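Local coordinates for protein esterase LipW (Mycobacterium marinum, PDB 3QH4) that probably hydrolyses ester bonds, as an esterase with the alpha/beta hydrolase fold, at residues A[111-117]-A[311-316]. Residues are numbered along the deposited sequence; the frame is centred on the assembly and turned at random.
Sequences LARRARC and LADAFY
The Y316 ring turns its edge to the end of helix 105-115. Two carbonyl oxygens, A115 O and R116 O, lie at that edge in the ring plane. Y316 OH donates a hydrogen bond to R116 O over 2.6 Å. The hydroxyl lies in the plane of the carbonyl, and the C=O...OH angle is 159°. Y316 CE2 also comes to 3.4 Å from A115 O, which is buried and has no hydrogen-bond partner. The R116 guanidinium meets this ring obliquely, the two planes 28° apart, with NH2 3.8 Å from Y316 CD2. Its chain bends at chi3 (-63°), which brings the guanidinium end alongside Y316 and near the methyl of A312.

The F315 ring has A115 O near its plane at the edge. C117 CB approaches F315 CE2 obliquely at 3.6 Å. The C117 sulfur also sits at the ring edge, a Cys sulfur-aromatic contact with SG 5.4 Å from the centroid. V88 of the central sheet touches both residues.

Toward strand 189-193 the packing is aliphatic. A115 CB packs 3.5 Å from L311 CB, and L111 CD2 reaches L311 CD1 at 3.9 Å. L311 continues onto F189 and L191 of that strand.

The contact joins the ends of helices 105-115 and 298-315. R116 has positive phi and leaves the helix, and the chain then enters strand 118-122. The interior is mostly apolar but includes the buried A115 O. One tyrosine hydrogen bond, on the more exposed side, ties the end of the C-terminal helix to the turn after helix 105-115. The ring C-H edge offers A115 O at most a weak polar contact.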
loop_
_atom_site.group_PDB
_atom_site.type_symbol
_atom_site.label_atom_id
_atom_site.label_comp_id
_atom_site.label_asym_id
_atom_site.label_seq_id
_atom_site.Cartn_x
_atom_site.Cartn_y
_atom_site.Cartn_z
ATOM N N LEU A 111 3.196 10.572 5.346
ATOM C CA LEU A 111 3.725 9.697 6.402
ATOM C C LEU A 111 5.013 10.262 7.004
ATOM O O LEU A 111 5.138 10.360 8.224
ATOM C CB LEU A 111 3.996 8.288 5.870
ATOM C CG LEU A 111 2.783 7.449 5.470
ATOM C CD1 LEU A 111 3.236 6.085 4.940
ATOM C CD2 LEU A 111 1.825 7.263 6.656
ATOM N N ALA A 112 5.966 10.634 6.148
ATOM C CA ALA A 112 7.268 11.111 6.633
ATOM C C ALA A 112 7.089 12.311 7.554
ATOM O O ALA A 112 7.637 12.358 8.649
ATOM C CB ALA A 112 8.178 11.477 5.448
ATOM N N ARG A 113 6.314 13.286 7.095
ATOM C CA ARG A 113 6.174 14.554 7.795
ATOM C C ARG A 113 5.397 14.372 9.104
ATOM O O ARG A 113 5.833 14.830 10.189
ATOM C CB ARG A 113 5.448 15.559 6.906
ATOM C CG ARG A 113 5.134 16.871 7.626
ATOM C CD ARG A 113 4.574 17.892 6.655
ATOM N NE ARG A 113 3.234 17.544 6.195
ATOM C CZ ARG A 113 2.107 17.872 6.814
ATOM N NH1 ARG A 113 2.148 18.545 7.977
ATOM N NH2 ARG A 113 0.941 17.496 6.298
ATOM N N ARG A 114 4.265 13.686 9.008
ATOM C CA ARG A 114 3.386 13.578 10.165
ATOM C C ARG A 114 3.883 12.627 11.246
ATOM O O ARG A 114 3.659 12.873 12.451
ATOM C CB ARG A 114 1.971 13.200 9.730
ATOM C CG ARG A 114 1.275 14.309 8.890
ATOM C CD ARG A 114 -0.088 13.803 8.486
ATOM N NE ARG A 114 -0.648 14.553 7.366
ATOM C CZ ARG A 114 -1.796 15.219 7.415
ATOM N NH1 ARG A 114 -2.496 15.275 8.550
ATOM N NH2 ARG A 114 -2.256 15.824 6.315
ATOM N N ALA A 115 4.554 11.552 10.835
ATOM C CA ALA A 115 5.108 10.596 11.799
ATOM C C ALA A 115 6.532 10.956 12.208
ATOM O O ALA A 115 7.102 10.260 13.039
ATOM C CB ALA A 115 5.094 9.192 11.204
ATOM N N ARG A 116 7.110 11.997 11.597
ATOM C CA ARG A 116 8.507 12.407 11.862
ATOM C C ARG A 116 9.461 11.238 11.645
ATOM O O ARG A 116 10.092 10.764 12.571
ATOM C CB ARG A 116 8.668 13.016 13.277
ATOM C CG ARG A 116 7.727 14.210 13.489
ATOM C CD ARG A 116 7.864 14.892 14.884
ATOM N NE ARG A 116 7.522 14.003 16.000
ATOM C CZ ARG A 116 6.311 13.500 16.274
ATOM N NH1 ARG A 116 5.234 13.767 15.518
ATOM N NH2 ARG A 116 6.175 12.707 17.335
ATOM N N CYS A 117 9.592 10.810 10.397
ATOM C CA CYS A 117 10.369 9.625 10.094
ATOM C C CYS A 117 10.898 9.692 8.675
ATOM O O CYS A 117 10.650 10.656 7.926
ATOM C CB CYS A 117 9.525 8.336 10.273
ATOM S SG CYS A 117 8.159 8.171 9.020
ATOM N N LEU A 311 2.001 5.750 13.545
ATOM C CA LEU A 311 3.427 5.560 13.399
ATOM C C LEU A 311 4.181 6.350 14.441
ATOM O O LEU A 311 5.110 5.837 15.025
ATOM C CB LEU A 311 3.903 5.991 12.005
ATOM C CG LEU A 311 3.632 5.020 10.870
ATOM C CD1 LEU A 311 3.977 5.686 9.523
ATOM C CD2 LEU A 311 4.405 3.678 11.087
ATOM N N ALA A 312 3.777 7.599 14.694
ATOM C CA ALA A 312 4.543 8.411 15.657
ATOM C C ALA A 312 4.497 7.760 17.043
ATOM O O ALA A 312 5.490 7.768 17.779
ATOM C CB ALA A 312 4.014 9.831 15.719
ATOM N N ASP A 313 3.351 7.201 17.404
ATOM C CA ASP A 313 3.260 6.557 18.727
ATOM C C ASP A 313 4.146 5.314 18.796
ATOM O O ASP A 313 4.688 4.994 19.865
ATOM C CB ASP A 313 1.819 6.224 19.107
ATOM C CG ASP A 313 1.004 7.471 19.494
ATOM O OD1 ASP A 313 1.584 8.571 19.670
ATOM O OD2 ASP A 313 -0.223 7.349 19.607
ATOM N N ALA A 314 4.291 4.611 17.671
ATOM C CA ALA A 314 5.145 3.416 17.625
ATOM C C ALA A 314 6.618 3.813 17.741
ATOM O O ALA A 314 7.431 3.158 18.452
ATOM C CB ALA A 314 4.899 2.667 16.306
ATOM N N PHE A 315 6.954 4.904 17.043
ATOM C CA PHE A 315 8.335 5.388 16.953
ATOM C C PHE A 315 8.776 6.216 18.173
ATOM O O PHE A 315 9.969 6.251 18.479
ATOM C CB PHE A 315 8.518 6.242 15.698
ATOM C CG PHE A 315 8.487 5.470 14.401
ATOM C CD1 PHE A 315 8.833 4.110 14.358
ATOM C CD2 PHE A 315 8.175 6.132 13.200
ATOM C CE1 PHE A 315 8.849 3.392 13.145
ATOM C CE2 PHE A 315 8.169 5.419 11.975
ATOM C CZ PHE A 315 8.515 4.048 11.950
ATOM N N TYR A 316 7.828 6.877 18.855
ATOM C CA TYR A 316 8.158 7.781 19.949
ATOM C C TYR A 316 7.221 7.497 21.126
ATOM O O TYR A 316 6.347 8.304 21.432
ATOM C CB TYR A 316 8.028 9.240 19.479
ATOM C CG TYR A 316 8.856 9.588 18.256
ATOM C CD1 TYR A 316 10.211 9.900 18.377
ATOM C CD2 TYR A 316 8.289 9.616 16.976
ATOM C CE1 TYR A 316 10.976 10.234 17.282
ATOM C CE2 TYR A 316 9.056 9.950 15.856
ATOM C CZ TYR A 316 10.408 10.254 16.023
ATOM O OH TYR A 316 11.201 10.564 14.942
#